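Local coordinates for protein (superoxide dismutase) (Aquifex pyrophilus, PDB 1COJ), which disproportionates superoxide radicals into hydrogen peroxide and molecular oxygen, using one iron ion bound in each subunit of a homotetramer, at residues A[105-110]-A[138-143]; A[131-136]-A[199-204]. All coordinates share one frame; numbering follows the deposited sequence.

Overall arrangement
From the N terminus the chain passes through the helices of the alpha-hairpin domain before reaching helix 98-107, whose C-terminal end opens contact 1. Helix 111-124 and strand 128-134 follow, the latter supplying the first half of contact 2. A short turn then leads into strand 139-145, where contact 1 closes. Contact 2 closes much later, when helix 190-207 packs against the sheet, so the two loops cross rather than nest. The paired strands 128-134 and 139-145 join the contacts directly: V141 N and R139 O probably bond to G132 O and D134 N. Together they tie two helices to one antiparallel sheet, their centres about 11 Å apart.

Contact 1 (A[105-110]-A[138-143]); sequences EEDIGG and GRLVVN
With CG anti to its carbonyl carbon (chi1 -70°), D107 sends its carboxylate from the last turn of helix 98-107 to the start of strand 139-145, where it meets L140 and R139. The R139 side chain has its CG beside the backbone N and is bent at chi3 (60°), which turns NE off the line of the chain; the guanidinium and carboxylate planes lie 61° apart. The main bond is made by the strand backbone: L140 N donates to D107 OD1 over 2.9 Å, nearly straight, meeting the oxygen from above the carboxylate plane. The other oxygen, D107 OD2, lies 3.4 Å from R139 NH1. This salt bridge is one of charge alone, because OD2 sits well out of the guanidinium plane and no N-H points at it; D107 CG lies over one face of that group. A water in the guanidinium plane accepts a weak bond from R139 NH2 and donates to E106 O, 2.9 Å away. I108 touches the strand through its CD1 methyl, 3.7 Å from the backbone oxygen L140 O; L140 itself packs on I104 of helix 98-107. K103, one turn earlier on the same helix, forms a salt bridge to D107 OD1 and a hydrogen bond to G138 O. An alanine at D107 would probably leave L140 N without this acceptor and K103 and R139 without their shared negative charge. With a cation near each of its oxygens, the carboxylate is likely to stay ionised, joining helix end to strand start through charge and one backbone bond.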
ATOM      1  N   GLU A 105     -22.227  10.638 -22.049  1.00 17.55           N
ATOM      2  CA  GLU A 105     -23.357  11.457 -21.672  1.00 19.46           C
ATOM      3  C   GLU A 105     -24.254  10.747 -20.666  1.00 18.67           C
ATOM      4  O   GLU A 105     -24.591  11.307 -19.628  1.00 19.02           O
ATOM      5  CB  GLU A 105     -24.146  11.837 -22.914  1.00 22.42           C
ATOM      6  CG  GLU A 105     -25.071  13.015 -22.716  1.00 31.51           C
ATOM      7  CD  GLU A 105     -25.806  13.393 -23.986  1.00 36.05           C
ATOM      8  OE1 GLU A 105     -26.941  13.900 -23.870  1.00 39.34           O
ATOM      9  OE2 GLU A 105     -25.255  13.189 -25.093  1.00 38.11           O
ATOM     10  N   GLU A 106     -24.598   9.497 -20.944  1.00 20.67           N
ATOM     11  CA  GLU A 106     -25.465   8.759 -20.037  1.00 25.46           C
ATOM     12  C   GLU A 106     -24.790   8.231 -18.773  1.00 23.54           C
ATOM     13  O   GLU A 106     -25.425   8.155 -17.724  1.00 24.48           O
ATOM     14  CB  GLU A 106     -26.217   7.647 -20.777  1.00 31.97           C
ATOM     15  CG  GLU A 106     -25.353   6.667 -21.544  1.00 43.23           C
ATOM     16  CD  GLU A 106     -26.183   5.701 -22.372  1.00 49.00           C
ATOM     17  OE1 GLU A 106     -26.125   5.785 -23.618  1.00 52.16           O
ATOM     18  OE2 GLU A 106     -26.899   4.863 -21.777  1.00 52.98           O
ATOM     19  N   ASP A 107     -23.504   7.900 -18.854  1.00 20.79           N
ATOM     20  CA  ASP A 107     -22.778   7.385 -17.695  1.00 18.83           C
ATOM     21  C   ASP A 107     -22.156   8.453 -16.821  1.00 18.47           C
ATOM     22  O   ASP A 107     -22.205   8.358 -15.601  1.00 18.70           O
ATOM     23  CB  ASP A 107     -21.676   6.415 -18.126  1.00 16.13           C
ATOM     24  CG  ASP A 107     -22.219   5.112 -18.667  1.00 17.79           C
ATOM     25  OD1 ASP A 107     -21.434   4.376 -19.291  1.00 15.34           O
ATOM     26  OD2 ASP A 107     -23.419   4.814 -18.473  1.00 20.18           O
ATOM     27  N   ILE A 108     -21.550   9.457 -17.446  1.00 18.87           N
ATOM     28  CA  ILE A 108     -20.877  10.526 -16.719  1.00 19.65           C
ATOM     29  C   ILE A 108     -21.682  11.826 -16.620  1.00 20.58           C
ATOM     30  O   ILE A 108     -21.562  12.555 -15.637  1.00 22.31           O
ATOM     31  CB  ILE A 108     -19.492  10.848 -17.354  1.00 20.83           C
ATOM     32  CG1 ILE A 108     -18.699   9.558 -17.625  1.00 21.62           C
ATOM     33  CG2 ILE A 108     -18.690  11.774 -16.439  1.00 21.10           C
ATOM     34  CD1 ILE A 108     -18.230   8.832 -16.385  1.00 22.09           C
ATOM     35  N   GLY A 109     -22.454  12.141 -17.653  1.00 20.58           N
ATOM     36  CA  GLY A 109     -23.240  13.364 -17.634  1.00 20.89           C
ATOM     37  C   GLY A 109     -22.946  14.284 -18.805  1.00 22.21           C
ATOM     38  O   GLY A 109     -23.685  15.234 -19.062  1.00 24.63           O
ATOM     39  N   GLY A 110     -21.855  14.022 -19.514  1.00 22.04           N
ATOM     40  CA  GLY A 110     -21.512  14.846 -20.655  1.00 20.36           C
ATOM     41  C   GLY A 110     -20.018  14.996 -20.801  1.00 20.46           C
ATOM     42  O   GLY A 110     -19.273  14.683 -19.870  1.00 19.96           O
ATOM     43  N   GLY A 138     -20.935  -2.424 -17.094  1.00 14.04           N
ATOM     44  CA  GLY A 138     -21.107  -1.932 -18.448  1.00 15.19           C
ATOM     45  C   GLY A 138     -21.108  -0.416 -18.502  1.00 16.07           C
ATOM     46  O   GLY A 138     -21.552   0.172 -19.484  1.00 18.49           O
ATOM     47  N   ARG A 139     -20.579   0.217 -17.460  1.00 15.75           N
ATOM     48  CA  ARG A 139     -20.531   1.671 -17.384  1.00 16.57           C
ATOM     49  C   ARG A 139     -19.110   2.216 -17.452  1.00 15.84           C
ATOM     50  O   ARG A 139     -18.154   1.549 -17.047  1.00 13.59           O
ATOM     51  CB  ARG A 139     -21.175   2.149 -16.082  1.00 21.19           C
ATOM     52  CG  ARG A 139     -22.642   1.794 -15.936  1.00 28.82           C
ATOM     53  CD  ARG A 139     -23.090   1.908 -14.484  1.00 36.48           C
ATOM     54  NE  ARG A 139     -22.924   3.251 -13.934  1.00 43.57           N
ATOM     55  CZ  ARG A 139     -23.598   4.323 -14.346  1.00 47.28           C
ATOM     56  NH1 ARG A 139     -24.492   4.221 -15.325  1.00 49.56           N
ATOM     57  NH2 ARG A 139     -23.402   5.495 -13.754  1.00 48.95           N
ATOM     58  N   LEU A 140     -18.973   3.419 -18.001  1.00 12.07           N
ATOM     59  CA  LEU A 140     -17.673   4.067 -18.075  1.00 11.98           C
ATOM     60  C   LEU A 140     -17.423   4.588 -16.669  1.00 12.24           C
ATOM     61  O   LEU A 140     -18.342   5.103 -16.018  1.00 13.85           O
ATOM     62  CB  LEU A 140     -17.686   5.240 -19.062  1.00 12.17           C
ATOM     63  CG  LEU A 140     -17.816   4.895 -20.547  1.00 13.89           C
ATOM     64  CD1 LEU A 140     -17.874   6.167 -21.370  1.00 14.42           C
ATOM     65  CD2 LEU A 140     -16.652   4.027 -20.997  1.00 15.00           C
ATOM     66  N   VAL A 141     -16.201   4.408 -16.182  1.00 12.67           N
ATOM     67  CA  VAL A 141     -15.826   4.858 -14.848  1.00 12.49           C
ATOM     68  C   VAL A 141     -14.425   5.459 -14.850  1.00 11.74           C
ATOM     69  O   VAL A 141     -13.602   5.153 -15.717  1.00 11.54           O
ATOM     70  CB  VAL A 141     -15.854   3.700 -13.807  1.00 13.05           C
ATOM     71  CG1 VAL A 141     -17.242   3.074 -13.727  1.00 17.02           C
ATOM     72  CG2 VAL A 141     -14.819   2.646 -14.149  1.00 13.37           C
ATOM     73  N   VAL A 142     -14.177   6.354 -13.905  1.00 10.23           N
ATOM     74  CA  VAL A 142     -12.873   6.973 -13.774  1.00  9.15           C
ATOM     75  C   VAL A 142     -12.206   6.225 -12.628  1.00  9.53           C
ATOM     76  O   VAL A 142     -12.750   6.150 -11.527  1.00  9.85           O
ATOM     77  CB  VAL A 142     -12.986   8.468 -13.445  1.00  9.17           C
ATOM     78  CG1 VAL A 142     -11.609   9.044 -13.193  1.00 11.07           C
ATOM     79  CG2 VAL A 142     -13.660   9.203 -14.589  1.00  9.80           C
ATOM     80  N   ASN A 143     -11.055   5.630 -12.906  1.00  7.51           N
ATOM     81  CA  ASN A 143     -10.302   4.853 -11.929  1.00  8.13           C
ATOM     82  C   ASN A 143      -8.945   5.519 -11.674  1.00  8.28           C
ATOM     83  O   ASN A 143      -8.133   5.663 -12.588  1.00 10.04           O
ATOM     84  CB  ASN A 143     -10.112   3.430 -12.482  1.00  6.71           C
ATOM     85  CG  ASN A 143      -9.350   2.494 -11.539  1.00  8.57           C
ATOM     86  OD1 ASN A 143      -8.843   1.462 -11.981  1.00 11.98           O
ATOM     87  ND2 ASN A 143      -9.307   2.811 -10.244  1.00  9.66           N
TER
HETATM   88  O   HOH W   1     -25.637   7.909 -14.842  1.00 47.56           O

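Contact 2 (A[131-136]-A[199-204]); sequences LGLDIF and KAMKAY
Apolar contacts join L133 on strand 128-134 to A200, M201 and Y204 of helix 190-207. L133 has CG anti to the backbone N (chi1 -178°), and its CD2 methyl makes all the close approaches to the helix. L133 CD2 lies 4.1 Å from A200 CB, 4.1 Å from M201 SD and 3.8 Å from Y204 CB, while the side chains of L133 and Y204 cross at about a right angle. The same methyl also approaches the helix backbone, with L133 CD2 3.5 Å from A200 O; that carbonyl is already bonded to Y204 N within the helix.

The polar approach is of a different kind. I135 O lies in the plane of the Y204 ring, 3.5 Å from Y204 CE1, so the carbonyl meets the edge of the ring. Here the chain makes an Asx turn, in which D134 OD2 accepts from F136 N at 3.2 Å.

A200 also reaches I157 and L159 on the neighbouring strand, and L133 touches L140 on the other. Strand and helix segments run nearly parallel (14°), their axes 9.6 Å apart, in the packing of a C-terminal helix on the three-stranded antiparallel sheet of the iron/manganese superoxide dismutase alpha/beta domain.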
ATOM      1  N   LEU A 131      -9.836   6.386 -17.626  1.00  9.24           N
ATOM      2  CA  LEU A 131     -11.246   6.387 -18.007  1.00 10.40           C
ATOM      3  C   LEU A 131     -11.376   5.053 -18.721  1.00  9.24           C
ATOM      4  O   LEU A 131     -10.662   4.803 -19.698  1.00 10.95           O
ATOM      5  CB  LEU A 131     -11.597   7.511 -18.993  1.00 10.83           C
ATOM      6  CG  LEU A 131     -13.026   7.394 -19.562  1.00 13.34           C
ATOM      7  CD1 LEU A 131     -14.065   7.635 -18.469  1.00 11.00           C
ATOM      8  CD2 LEU A 131     -13.241   8.371 -20.702  1.00 13.11           C
ATOM      9  N   GLY A 132     -12.246   4.182 -18.230  1.00  9.59           N
ATOM     10  CA  GLY A 132     -12.402   2.895 -18.874  1.00  8.59           C
ATOM     11  C   GLY A 132     -13.787   2.312 -18.718  1.00 10.69           C
ATOM     12  O   GLY A 132     -14.659   2.916 -18.092  1.00 11.67           O
ATOM     13  N   LEU A 133     -14.000   1.153 -19.328  1.00  9.95           N
ATOM     14  CA  LEU A 133     -15.280   0.469 -19.244  1.00 11.07           C
ATOM     15  C   LEU A 133     -15.208  -0.637 -18.194  1.00 10.21           C
ATOM     16  O   LEU A 133     -14.361  -1.534 -18.267  1.00  8.67           O
ATOM     17  CB  LEU A 133     -15.668  -0.138 -20.596  1.00 13.67           C
ATOM     18  CG  LEU A 133     -17.031  -0.846 -20.650  1.00 15.79           C
ATOM     19  CD1 LEU A 133     -18.156   0.182 -20.646  1.00 15.72           C
ATOM     20  CD2 LEU A 133     -17.116  -1.705 -21.894  1.00 20.57           C
ATOM     21  N   ASP A 134     -16.080  -0.543 -17.201  1.00 10.28           N
ATOM     22  CA  ASP A 134     -16.160  -1.529 -16.134  1.00  9.86           C
ATOM     23  C   ASP A 134     -17.005  -2.682 -16.689  1.00 11.30           C
ATOM     24  O   ASP A 134     -18.216  -2.535 -16.875  1.00 12.26           O
ATOM     25  CB  ASP A 134     -16.826  -0.882 -14.914  1.00 10.45           C
ATOM     26  CG  ASP A 134     -17.253  -1.894 -13.854  1.00 10.26           C
ATOM     27  OD1 ASP A 134     -18.223  -1.598 -13.132  1.00 13.53           O
ATOM     28  OD2 ASP A 134     -16.632  -2.969 -13.733  1.00 10.97           O
ATOM     29  N   ILE A 135     -16.380  -3.831 -16.935  1.00  9.94           N
ATOM     30  CA  ILE A 135     -17.103  -4.970 -17.501  1.00 11.98           C
ATOM     31  C   ILE A 135     -18.192  -5.550 -16.610  1.00 14.03           C
ATOM     32  O   ILE A 135     -19.070  -6.262 -17.091  1.00 16.05           O
ATOM     33  CB  ILE A 135     -16.161  -6.116 -17.929  1.00 11.63           C
ATOM     34  CG1 ILE A 135     -15.402  -6.670 -16.720  1.00 11.10           C
ATOM     35  CG2 ILE A 135     -15.212  -5.631 -19.002  1.00 10.76           C
ATOM     36  CD1 ILE A 135     -14.697  -7.985 -16.987  1.00 14.86           C
ATOM     37  N   PHE A 136     -18.150  -5.240 -15.318  1.00 13.20           N
ATOM     38  CA  PHE A 136     -19.145  -5.764 -14.392  1.00 13.18           C
ATOM     39  C   PHE A 136     -20.452  -4.980 -14.383  1.00 15.02           C
ATOM     40  O   PHE A 136     -21.503  -5.547 -14.079  1.00 16.65           O
ATOM     41  CB  PHE A 136     -18.561  -5.884 -12.984  1.00 11.95           C
ATOM     42  CG  PHE A 136     -17.335  -6.760 -12.914  1.00 13.41           C
ATOM     43  CD1 PHE A 136     -17.420  -8.130 -13.161  1.00 12.71           C
ATOM     44  CD2 PHE A 136     -16.090  -6.207 -12.633  1.00 11.12           C
ATOM     45  CE1 PHE A 136     -16.283  -8.933 -13.130  1.00 13.23           C
ATOM     46  CE2 PHE A 136     -14.949  -7.002 -12.600  1.00 11.68           C
ATOM     47  CZ  PHE A 136     -15.046  -8.368 -12.850  1.00 13.20           C
ATOM     48  N   LYS A 199     -13.968  -1.770 -29.550  1.00 16.47           N
ATOM     49  CA  LYS A 199     -13.560  -3.094 -29.098  1.00 14.95           C
ATOM     50  C   LYS A 199     -14.088  -3.374 -27.698  1.00 13.93           C
ATOM     51  O   LYS A 199     -14.575  -4.471 -27.419  1.00 14.38           O
ATOM     52  CB  LYS A 199     -12.036  -3.213 -29.119  1.00 16.08           C
ATOM     53  CG  LYS A 199     -11.433  -3.095 -30.505  1.00 16.45           C
ATOM     54  CD  LYS A 199      -9.941  -3.348 -30.483  1.00 19.90           C
ATOM     55  CE  LYS A 199      -9.391  -3.420 -31.894  1.00 26.33           C
ATOM     56  NZ  LYS A 199      -7.951  -3.788 -31.933  1.00 33.05           N
ATOM     57  N   ALA A 200     -14.013  -2.371 -26.827  1.00 13.17           N
ATOM     58  CA  ALA A 200     -14.488  -2.501 -25.453  1.00 15.15           C
ATOM     59  C   ALA A 200     -15.980  -2.841 -25.416  1.00 15.77           C
ATOM     60  O   ALA A 200     -16.402  -3.743 -24.692  1.00 15.91           O
ATOM     61  CB  ALA A 200     -14.204  -1.219 -24.672  1.00 14.61           C
ATOM     62  N   MET A 201     -16.764  -2.136 -26.227  1.00 16.39           N
ATOM     63  CA  MET A 201     -18.203  -2.366 -26.291  1.00 18.01           C
ATOM     64  C   MET A 201     -18.550  -3.738 -26.870  1.00 18.69           C
ATOM     65  O   MET A 201     -19.470  -4.404 -26.389  1.00 17.76           O
ATOM     66  CB  MET A 201     -18.905  -1.261 -27.080  1.00 18.94           C
ATOM     67  CG  MET A 201     -18.935   0.083 -26.360  1.00 21.18           C
ATOM     68  SD  MET A 201     -19.615  -0.006 -24.675  1.00 25.33           S
ATOM     69  CE  MET A 201     -21.306  -0.389 -25.005  1.00 26.43           C
ATOM     70  N   LYS A 202     -17.808  -4.141 -27.900  1.00 18.94           N
ATOM     71  CA  LYS A 202     -18.032  -5.458 -28.499  1.00 19.09           C
ATOM     72  C   LYS A 202     -17.722  -6.530 -27.467  1.00 18.12           C
ATOM     73  O   LYS A 202     -18.484  -7.486 -27.312  1.00 17.65           O
ATOM     74  CB  LYS A 202     -17.144  -5.665 -29.722  1.00 21.89           C
ATOM     75  CG  LYS A 202     -17.863  -5.398 -31.034  1.00 31.04           C
ATOM     76  CD  LYS A 202     -16.927  -5.114 -32.177  1.00 38.13           C
ATOM     77  CE  LYS A 202     -17.699  -4.753 -33.432  1.00 42.42           C
ATOM     78  NZ  LYS A 202     -17.078  -3.620 -34.141  1.00 46.39           N
ATOM     79  N   ALA A 203     -16.648  -6.324 -26.707  1.00 17.76           N
ATOM     80  CA  ALA A 203     -16.254  -7.257 -25.652  1.00 17.67           C
ATOM     81  C   ALA A 203     -17.317  -7.316 -24.558  1.00 17.48           C
ATOM     82  O   ALA A 203     -17.643  -8.399 -24.061  1.00 19.02           O
ATOM     83  CB  ALA A 203     -14.915  -6.855 -25.059  1.00 17.12           C
ATOM     84  N   TYR A 204     -17.865  -6.158 -24.193  1.00 16.24           N
ATOM     85  CA  TYR A 204     -18.888  -6.101 -23.161  1.00 16.84           C
ATOM     86  C   TYR A 204     -20.141  -6.891 -23.539  1.00 18.79           C
ATOM     87  O   TYR A 204     -20.807  -7.471 -22.677  1.00 18.39           O
ATOM     88  CB  TYR A 204     -19.266  -4.658 -22.825  1.00 15.48           C
ATOM     89  CG  TYR A 204     -20.376  -4.598 -21.807  1.00 17.11           C
ATOM     90  CD1 TYR A 204     -20.195  -5.125 -20.527  1.00 17.82           C
ATOM     91  CD2 TYR A 204     -21.630  -4.092 -22.141  1.00 17.66           C
ATOM     92  CE1 TYR A 204     -21.240  -5.155 -19.605  1.00 18.73           C
ATOM     93  CE2 TYR A 204     -22.681  -4.113 -21.226  1.00 18.14           C
ATOM     94  CZ  TYR A 204     -22.479  -4.648 -19.960  1.00 18.68           C
ATOM     95  OH  TYR A 204     -23.507  -4.658 -19.046  1.00 20.93           O
TER